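Side-chain contacts in putative iron-uptake ABC transport system,periplasmic iron-binding protein (Campylobacter jejuni, PDB 3E13), which binds ferric iron in the periplasm, probably to deliver it to an ABC transporter for uptake into the cell: residues 97-102 with 256-261; 269-274 with 280-285. All coordinates share one frame; numbering follows the deposited sequence.

Contact 1. Residues 97-102 with 256-261; sequences FAITKR and FMLSPE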
ATOM      1  N   PHE A  97       3.473  12.021   4.954  1.00  7.43           N
ATOM      2  CA  PHE A  97       2.180  12.567   4.421  1.00  7.24           C
ATOM      3  C   PHE A  97       1.618  11.576   3.405  1.00  8.17           C
ATOM      4  O   PHE A  97       2.343  11.115   2.510  1.00  8.56           O
ATOM      5  CB  PHE A  97       2.435  13.866   3.705  1.00  7.58           C
ATOM      6  CG  PHE A  97       3.005  14.921   4.596  1.00  7.48           C
ATOM      7  CD1 PHE A  97       4.390  14.999   4.750  1.00  8.03           C
ATOM      8  CD2 PHE A  97       2.196  15.829   5.251  1.00  7.72           C
ATOM      9  CE1 PHE A  97       4.963  15.939   5.631  1.00 11.87           C
ATOM     10  CE2 PHE A  97       2.792  16.829   6.075  1.00  8.81           C
ATOM     11  CZ  PHE A  97       4.169  16.837   6.279  1.00 10.29           C
ATOM     12  N   ALA A  98       0.337  11.228   3.499  1.00  8.48           N
ATOM     13  CA  ALA A  98      -0.235  10.285   2.540  1.00  8.14           C
ATOM     14  C   ALA A  98      -0.451  11.004   1.205  1.00  8.65           C
ATOM     15  O   ALA A  98      -0.853  12.214   1.187  1.00  9.03           O
ATOM     16  CB  ALA A  98      -1.564   9.765   3.020  1.00  8.93           C
ATOM     17  N   ILE A  99      -0.245  10.287   0.120  1.00  8.11           N
ATOM     18  CA  ILE A  99      -0.585  10.751  -1.238  1.00  8.65           C
ATOM     19  C   ILE A  99      -1.780   9.979  -1.824  1.00  8.85           C
ATOM     20  O   ILE A  99      -2.457  10.490  -2.719  1.00  8.59           O
ATOM     21  CB  ILE A  99       0.607  10.733  -2.196  1.00  9.09           C
ATOM     22  CG1 ILE A  99       1.172   9.338  -2.414  1.00  9.06           C
ATOM     23  CG2 ILE A  99       1.670  11.632  -1.665  1.00  8.76           C
ATOM     24  CD1 ILE A  99       2.106   9.257  -3.621  1.00 12.37           C
ATOM     25  N   THR A 100      -2.040   8.763  -1.359  1.00  8.15           N
ATOM     26  CA  THR A 100      -3.206   7.966  -1.748  1.00  8.87           C
ATOM     27  C   THR A 100      -3.626   7.060  -0.614  1.00  9.28           C
ATOM     28  O   THR A 100      -2.847   6.794   0.309  1.00  8.96           O
ATOM     29  CB  THR A 100      -2.942   7.033  -2.951  1.00  9.60           C
ATOM     30  OG1 THR A 100      -1.977   6.046  -2.567  1.00  7.98           O
ATOM     31  CG2 THR A 100      -2.397   7.703  -4.132  1.00 10.42           C
ATOM     32  N   LYS A 101      -4.841   6.513  -0.728  1.00  8.54           N
ATOM     33  CA  LYS A 101      -5.294   5.400   0.059  1.00  8.54           C
ATOM     34  C   LYS A 101      -5.506   4.183  -0.847  1.00  7.58           C
ATOM     35  O   LYS A 101      -5.767   4.295  -2.059  1.00  8.70           O
ATOM     36  CB  LYS A 101      -6.643   5.694   0.778  1.00  8.25           C
ATOM     37  CG  LYS A 101      -6.512   6.703   1.886  1.00 10.68           C
ATOM     38  CD  LYS A 101      -7.875   7.413   2.185  1.00 15.74           C
ATOM     39  CE  LYS A 101      -8.820   6.505   2.943  1.00 21.21           C
ATOM     40  NZ  LYS A 101     -10.214   7.147   3.085  1.00 22.77           N
ATOM     41  N   ARG A 102      -5.388   3.018  -0.245  1.00  8.85           N
ATOM     42  CA  ARG A 102      -5.672   1.727  -0.898  1.00  7.57           C
ATOM     43  C   ARG A 102      -6.242   0.761   0.144  1.00  8.85           C
ATOM     44  O   ARG A 102      -6.008   0.920   1.302  1.00  9.56           O
ATOM     45  CB  ARG A 102      -4.403   1.175  -1.578  1.00  9.49           C
ATOM     46  CG  ARG A 102      -3.188   1.061  -0.639  1.00  9.43           C
ATOM     47  CD  ARG A 102      -2.206   2.272  -0.717  1.00  8.96           C
ATOM     48  NE  ARG A 102      -1.635   2.431  -2.040  1.00  8.22           N
ATOM     49  CZ  ARG A 102      -0.723   1.649  -2.626  1.00  8.82           C
ATOM     50  NH1 ARG A 102      -0.234   0.600  -2.001  1.00  7.02           N
ATOM     51  NH2 ARG A 102      -0.259   1.949  -3.826  1.00  9.38           N
ATOM     52  N   PHE A 256       3.068  19.104  -5.071  1.00  9.96           N
ATOM     53  CA  PHE A 256       2.638  18.725  -6.405  1.00  9.86           C
ATOM     54  C   PHE A 256       1.881  17.376  -6.370  1.00  9.57           C
ATOM     55  O   PHE A 256       0.895  17.179  -7.084  1.00 10.28           O
ATOM     56  CB  PHE A 256       3.881  18.655  -7.296  1.00  9.78           C
ATOM     57  CG  PHE A 256       3.599  18.375  -8.741  1.00 11.38           C
ATOM     58  CD1 PHE A 256       3.036  19.351  -9.554  1.00 14.48           C
ATOM     59  CD2 PHE A 256       3.908  17.140  -9.300  1.00 12.45           C
ATOM     60  CE1 PHE A 256       2.808  19.112 -10.921  1.00 14.21           C
ATOM     61  CE2 PHE A 256       3.655  16.902 -10.681  1.00 13.58           C
ATOM     62  CZ  PHE A 256       3.094  17.898 -11.454  1.00 14.58           C
ATOM     63  N   MET A 257       2.308  16.455  -5.515  1.00  8.49           N
ATOM     64  CA  MET A 257       1.639  15.155  -5.412  1.00  9.76           C
ATOM     65  C   MET A 257       0.202  15.279  -4.892  1.00  9.28           C
ATOM     66  O   MET A 257      -0.606  14.395  -5.165  1.00  9.38           O
ATOM     67  CB  MET A 257       2.403  14.214  -4.506  1.00  9.10           C
ATOM     68  CG  MET A 257       3.755  13.705  -5.059  1.00 11.24           C
ATOM     69  SD  MET A 257       3.680  13.038  -6.689  1.00 11.43           S
ATOM     70  CE  MET A 257       2.565  11.712  -6.418  1.00 12.24           C
ATOM     71  N   LEU A 258      -0.127  16.359  -4.200  1.00  8.85           N
ATOM     72  CA  LEU A 258      -1.505  16.600  -3.725  1.00  8.84           C
ATOM     73  C   LEU A 258      -2.261  17.564  -4.609  1.00  9.37           C
ATOM     74  O   LEU A 258      -3.364  17.983  -4.246  1.00  8.94           O
ATOM     75  CB  LEU A 258      -1.508  17.049  -2.243  1.00 10.62           C
ATOM     76  CG  LEU A 258      -1.592  15.970  -1.174  1.00 11.39           C
ATOM     77  CD1 LEU A 258      -2.935  15.269  -1.186  1.00 13.87           C
ATOM     78  CD2 LEU A 258      -0.425  15.003  -1.317  1.00 10.73           C
ATOM     79  N   SER A 259      -1.676  17.957  -5.738  1.00  9.06           N
ATOM     80  CA  SER A 259      -2.370  18.889  -6.655  1.00  9.24           C
ATOM     81  C   SER A 259      -3.531  18.192  -7.355  1.00  9.33           C
ATOM     82  O   SER A 259      -3.569  16.991  -7.459  1.00  9.25           O
ATOM     83  CB  SER A 259      -1.386  19.458  -7.665  1.00  9.71           C
ATOM     84  OG  SER A 259      -0.888  18.508  -8.566  1.00  9.87           O
ATOM     85  N   PRO A 260      -4.526  18.966  -7.792  1.00  9.75           N
ATOM     86  CA  PRO A 260      -5.693  18.398  -8.465  1.00  9.97           C
ATOM     87  C   PRO A 260      -5.398  17.468  -9.607  1.00 10.82           C
ATOM     88  O   PRO A 260      -5.982  16.362  -9.631  1.00 10.92           O
ATOM     89  CB  PRO A 260      -6.450  19.648  -8.921  1.00 10.15           C
ATOM     90  CG  PRO A 260      -6.068  20.693  -7.902  1.00  9.31           C
ATOM     91  CD  PRO A 260      -4.623  20.422  -7.577  1.00 10.55           C
ATOM     92  N   GLU A 261      -4.492  17.853 -10.511  1.00 11.32           N
ATOM     93  CA  GLU A 261      -4.190  17.045 -11.673  1.00 12.05           C
ATOM     94  C   GLU A 261      -3.528  15.726 -11.313  1.00 10.72           C
ATOM     95  O   GLU A 261      -3.857  14.702 -11.885  1.00 11.06           O
ATOM     96  CB  GLU A 261      -3.347  17.797 -12.738  1.00 13.12           C
ATOM     97  CG  GLU A 261      -3.093  16.938 -13.969  1.00 16.87           C
ATOM     98  CD  GLU A 261      -2.420  17.621 -15.144  1.00 22.83           C
ATOM     99  OE1 GLU A 261      -1.815  18.689 -14.968  1.00 24.01           O
ATOM    100  OE2 GLU A 261      -2.556  17.058 -16.275  1.00 25.08           O
TER

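Contact 2. Residues 269-274 with 280-285; sequences SNYEFP and ELSQTV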
ATOM      1  N   SER A 269      -5.321   6.660 -13.598  1.00  9.86           N
ATOM      2  CA  SER A 269      -4.275   5.880 -14.215  1.00 10.46           C
ATOM      3  C   SER A 269      -3.687   4.790 -13.307  1.00  9.68           C
ATOM      4  O   SER A 269      -3.174   3.812 -13.831  1.00 10.30           O
ATOM      5  CB  SER A 269      -3.156   6.792 -14.742  1.00 11.06           C
ATOM      6  OG  SER A 269      -3.686   7.602 -15.810  1.00 19.18           O
ATOM      7  N   ASN A 270      -3.791   4.953 -11.994  1.00  9.36           N
ATOM      8  CA  ASN A 270      -3.305   3.943 -11.053  1.00  9.48           C
ATOM      9  C   ASN A 270      -4.358   3.301 -10.184  1.00  9.37           C
ATOM     10  O   ASN A 270      -4.035   2.395  -9.426  1.00  8.67           O
ATOM     11  CB  ASN A 270      -2.124   4.458 -10.200  1.00  8.91           C
ATOM     12  CG  ASN A 270      -1.108   3.366  -9.925  1.00 10.06           C
ATOM     13  OD1 ASN A 270      -0.674   2.687 -10.874  1.00 11.65           O
ATOM     14  ND2 ASN A 270      -0.744   3.181  -8.658  1.00  9.31           N
ATOM     15  N   TYR A 271      -5.617   3.738 -10.303  1.00  8.87           N
ATOM     16  CA  TYR A 271      -6.749   3.122  -9.656  1.00  8.15           C
ATOM     17  C   TYR A 271      -6.724   3.134  -8.140  1.00  7.23           C
ATOM     18  O   TYR A 271      -7.411   2.353  -7.524  1.00  8.79           O
ATOM     19  CB  TYR A 271      -6.989   1.714 -10.262  1.00  8.62           C
ATOM     20  CG  TYR A 271      -7.077   1.881 -11.779  1.00  8.24           C
ATOM     21  CD1 TYR A 271      -8.199   2.451 -12.368  1.00  9.79           C
ATOM     22  CD2 TYR A 271      -5.978   1.643 -12.586  1.00  8.06           C
ATOM     23  CE1 TYR A 271      -8.229   2.682 -13.712  1.00  8.56           C
ATOM     24  CE2 TYR A 271      -6.018   1.845 -13.927  1.00  8.92           C
ATOM     25  CZ  TYR A 271      -7.151   2.371 -14.489  1.00  9.10           C
ATOM     26  OH  TYR A 271      -7.204   2.644 -15.850  1.00  9.51           O
ATOM     27  N   GLU A 272      -5.993   4.098  -7.590  1.00  8.61           N
ATOM     28  CA  GLU A 272      -5.937   4.297  -6.143  1.00  8.21           C
ATOM     29  C   GLU A 272      -7.022   5.258  -5.725  1.00  8.51           C
ATOM     30  O   GLU A 272      -7.680   5.877  -6.574  1.00 10.12           O
ATOM     31  CB  GLU A 272      -4.576   4.797  -5.706  1.00  8.69           C
ATOM     32  CG  GLU A 272      -3.430   3.831  -6.023  1.00  8.09           C
ATOM     33  CD  GLU A 272      -2.069   4.410  -5.713  1.00 10.69           C
ATOM     34  OE1 GLU A 272      -1.464   4.998  -6.631  1.00 10.46           O
ATOM     35  OE2 GLU A 272      -1.632   4.260  -4.557  1.00 12.23           O
ATOM     36  N   PHE A 273      -7.252   5.352  -4.424  1.00  8.95           N
ATOM     37  CA  PHE A 273      -8.186   6.362  -3.866  1.00  7.99           C
ATOM     38  C   PHE A 273      -7.416   7.645  -3.605  1.00  8.84           C
ATOM     39  O   PHE A 273      -6.393   7.645  -2.902  1.00  8.37           O
ATOM     40  CB  PHE A 273      -8.836   5.875  -2.562  1.00  7.60           C
ATOM     41  CG  PHE A 273      -9.600   4.582  -2.690  1.00  8.29           C
ATOM     42  CD1 PHE A 273      -9.136   3.444  -2.095  1.00  8.66           C
ATOM     43  CD2 PHE A 273     -10.826   4.541  -3.330  1.00 10.31           C
ATOM     44  CE1 PHE A 273      -9.859   2.234  -2.226  1.00 10.48           C
ATOM     45  CE2 PHE A 273     -11.531   3.338  -3.453  1.00  9.86           C
ATOM     46  CZ  PHE A 273     -11.033   2.214  -2.880  1.00  8.91           C
ATOM     47  N   PRO A 274      -7.900   8.787  -4.097  1.00  8.60           N
ATOM     48  CA  PRO A 274      -7.254  10.072  -3.777  1.00  8.68           C
ATOM     49  C   PRO A 274      -7.332  10.412  -2.310  1.00  8.15           C
ATOM     50  O   PRO A 274      -8.291  10.028  -1.609  1.00  9.69           O
ATOM     51  CB  PRO A 274      -8.088  11.098  -4.540  1.00 11.12           C
ATOM     52  CG  PRO A 274      -9.423  10.433  -4.704  1.00 13.63           C
ATOM     53  CD  PRO A 274      -9.133   8.971  -4.888  1.00  8.88           C
ATOM     54  N   GLU A 280     -13.001  13.362  -8.024  1.00 12.00           N
ATOM     55  CA  GLU A 280     -13.866  12.228  -8.358  1.00 12.71           C
ATOM     56  C   GLU A 280     -13.058  10.970  -8.598  1.00 11.78           C
ATOM     57  O   GLU A 280     -12.011  10.990  -9.256  1.00 11.86           O
ATOM     58  CB  GLU A 280     -14.721  12.546  -9.582  1.00 14.66           C
ATOM     59  CG  GLU A 280     -15.824  13.553  -9.274  1.00 19.93           C
ATOM     60  CD  GLU A 280     -17.060  12.959  -8.630  1.00 26.11           C
ATOM     61  OE1 GLU A 280     -17.187  11.701  -8.646  1.00 30.46           O
ATOM     62  OE2 GLU A 280     -17.959  13.755  -8.165  1.00 27.76           O
ATOM     63  N   LEU A 281     -13.580   9.860  -8.105  1.00 12.35           N
ATOM     64  CA  LEU A 281     -13.000   8.554  -8.383  1.00 11.53           C
ATOM     65  C   LEU A 281     -13.106   8.221  -9.863  1.00 11.78           C
ATOM     66  O   LEU A 281     -14.019   8.628 -10.536  1.00 11.07           O
ATOM     67  CB  LEU A 281     -13.663   7.458  -7.542  1.00 12.24           C
ATOM     68  CG  LEU A 281     -13.665   7.633  -6.047  1.00 14.01           C
ATOM     69  CD1 LEU A 281     -14.357   6.485  -5.371  1.00 13.62           C
ATOM     70  CD2 LEU A 281     -12.262   7.855  -5.500  1.00 16.39           C
ATOM     71  N   SER A 282     -12.138   7.484 -10.393  1.00 10.61           N
ATOM     72  CA  SER A 282     -12.202   6.994 -11.749  1.00 10.56           C
ATOM     73  C   SER A 282     -13.330   5.956 -11.810  1.00  9.56           C
ATOM     74  O   SER A 282     -13.776   5.426 -10.781  1.00  9.93           O
ATOM     75  CB  SER A 282     -10.893   6.330 -12.156  1.00 10.42           C
ATOM     76  OG  SER A 282     -10.659   5.209 -11.349  1.00 12.27           O
ATOM     77  N   GLN A 283     -13.836   5.713 -13.013  1.00 10.34           N
ATOM     78  CA  GLN A 283     -15.019   4.855 -13.138  1.00 10.49           C
ATOM     79  C   GLN A 283     -14.757   3.407 -12.687  1.00  9.75           C
ATOM     80  O   GLN A 283     -15.607   2.773 -12.072  1.00 10.94           O
ATOM     81  CB  GLN A 283     -15.540   4.826 -14.583  1.00 11.19           C
ATOM     82  CG  GLN A 283     -15.658   6.162 -15.241  1.00 13.07           C
ATOM     83  CD  GLN A 283     -16.255   7.242 -14.395  1.00 12.13           C
ATOM     84  OE1 GLN A 283     -15.680   8.387 -14.333  1.00 19.82           O
ATOM     85  NE2 GLN A 283     -17.360   6.969 -13.744  1.00 12.88           N
ATOM     86  N   THR A 284     -13.562   2.903 -12.974  1.00  9.46           N
ATOM     87  CA  THR A 284     -13.142   1.588 -12.507  1.00  8.49           C
ATOM     88  C   THR A 284     -13.169   1.515 -10.992  1.00  8.81           C
ATOM     89  O   THR A 284     -13.610   0.544 -10.395  1.00  7.94           O
ATOM     90  CB  THR A 284     -11.730   1.328 -13.013  1.00  9.14           C
ATOM     91  OG1 THR A 284     -11.764   1.168 -14.442  1.00 10.01           O
ATOM     92  CG2 THR A 284     -11.175   0.072 -12.499  1.00 10.31           C
ATOM     93  N   VAL A 285     -12.669   2.552 -10.348  1.00  8.77           N
ATOM     94  CA  VAL A 285     -12.632   2.539  -8.892  1.00  8.54           C
ATOM     95  C   VAL A 285     -14.072   2.646  -8.314  1.00  8.80           C
ATOM     96  O   VAL A 285     -14.384   2.036  -7.330  1.00  9.61           O
ATOM     97  CB  VAL A 285     -11.730   3.687  -8.362  1.00  9.03           C
ATOM     98  CG1 VAL A 285     -11.782   3.821  -6.887  1.00  9.81           C
ATOM     99  CG2 VAL A 285     -10.269   3.447  -8.815  1.00 11.13           C
TER

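Contact 1. Residues 97-102 with 256-261
Ile99, the residue at which strand 97-109 turns a corner in a classic beta bulge, meets Met257 and Leu258 at the end of helix 247-257 through aliphatic carbons, with no hydrogen bond between the segments. Ile99 and Thr100 both face Ser236 across the sheet. The two branches of the isoleucine side chain divide the work. CG1 stands between the backbone N and the carbonyl carbon (chi1 62°), which sends CD1 out to the methionine methyl, with CD1 of Ile99 3.7 Å from CE of Met257. The other branch, CG2, sits where the two helix residues come together, 3.9 Å from CB of Met257 and 4.0 Å from CD2 of Leu258. Met257 is folded rather than extended: bends at chi2 (-51°) and chi3 (-61°) curl its chain so that CB and CE both touch Ile99 while the sulfur is held back from it. Leu258 adds one methyl, and CD2 of Leu258 also lies 3.8 Å from O of Ala98, a buried carbonyl with no hydrogen-bonding partner in the model. Just beyond, O of Phe256 takes two bonds from Ser259, one from the backbone N and one of 2.7 Å from OG of Ser259 to O of Phe256, in the carbonyl plane on a lone pair. Ser259, at the N-cap position of helix 260-268, is thereby bonded back to the last turn of helix 247-257. Gln263 of helix 260-268 bridges the apolar patch with its amide NE2, which is bonded to the carbonyl oxygens of both Ile99 and Met257. Ile238 of strand 233-241 packs on Ile99, and Tyr80 of helix 79-84 on Leu258, placing the contact in the layer between the mixed sheet and its helices.

Contact 2. Residues 269-274 with 280-285
Tyr271 and Val285 approach to 6.0 Å between their CA atoms where the chain leaves helix 260-268, Tyr271 being the first residue after it to abandon helical angles, with a positive phi of 63°. Val285 splits its methyls between two partners: CG2 lies 3.3 Å from the carbonyl O of Tyr271 and near the plane of that tyrosine's ring, at its edge, while CG1, anti to the backbone N (chi1 173°), reaches CE2 of Phe273 at 3.5 Å. Thr284 comes obliquely to the Tyr271 ring, its CB 3.8 Å from both CD1 and CE1 of Tyr271. CD2 of Leu281 presses on Pro274 CD at 3.4 Å, a close approach for two carbons, with the side chains at about a right angle. Ser282, the N-cap of helix 283-288, accepts a weak capping bond from Val285 N, and its OG is also bonded to O of Thr267; OG1 of Thr284 pairs with Asn206. No hydrogen bond joins the two segments, so aliphatic and aromatic carbons carry the contact. Polar chemistry gathers instead at Glu272, whose OE1 receives Asn270 ND2 at 2.8 Å from above the carboxylate plane. OE2 is bonded to Thr100 OG1 and salt-bridged to Arg102, OE1 to Arg10; both arginines would be expected to favour the charged carboxylate, a second-shell setting beside the iron-binding tyrosines Tyr12 and Tyr199.

In the fold
From the N terminus, contact 1 opens first: strand 97-109 is joined to the end of helix 247-257 across a loop of 153 residues that includes the iron ligands Tyr143, Tyr199 and Tyr200. Contact 2 opens only after that loop has closed, and spans just five residues between strand 273-274 and helix 283-288; the two lie in series, neither nested nor crossed. Helix 260-268 runs from one to the other. They meet through the sheet, where strands 97-109 and 273-274 are antiparallel neighbours, and through the Glu272 carboxylate of contact 2, which joins it to residues 97-102 and links both contacts to the surroundings of the metal.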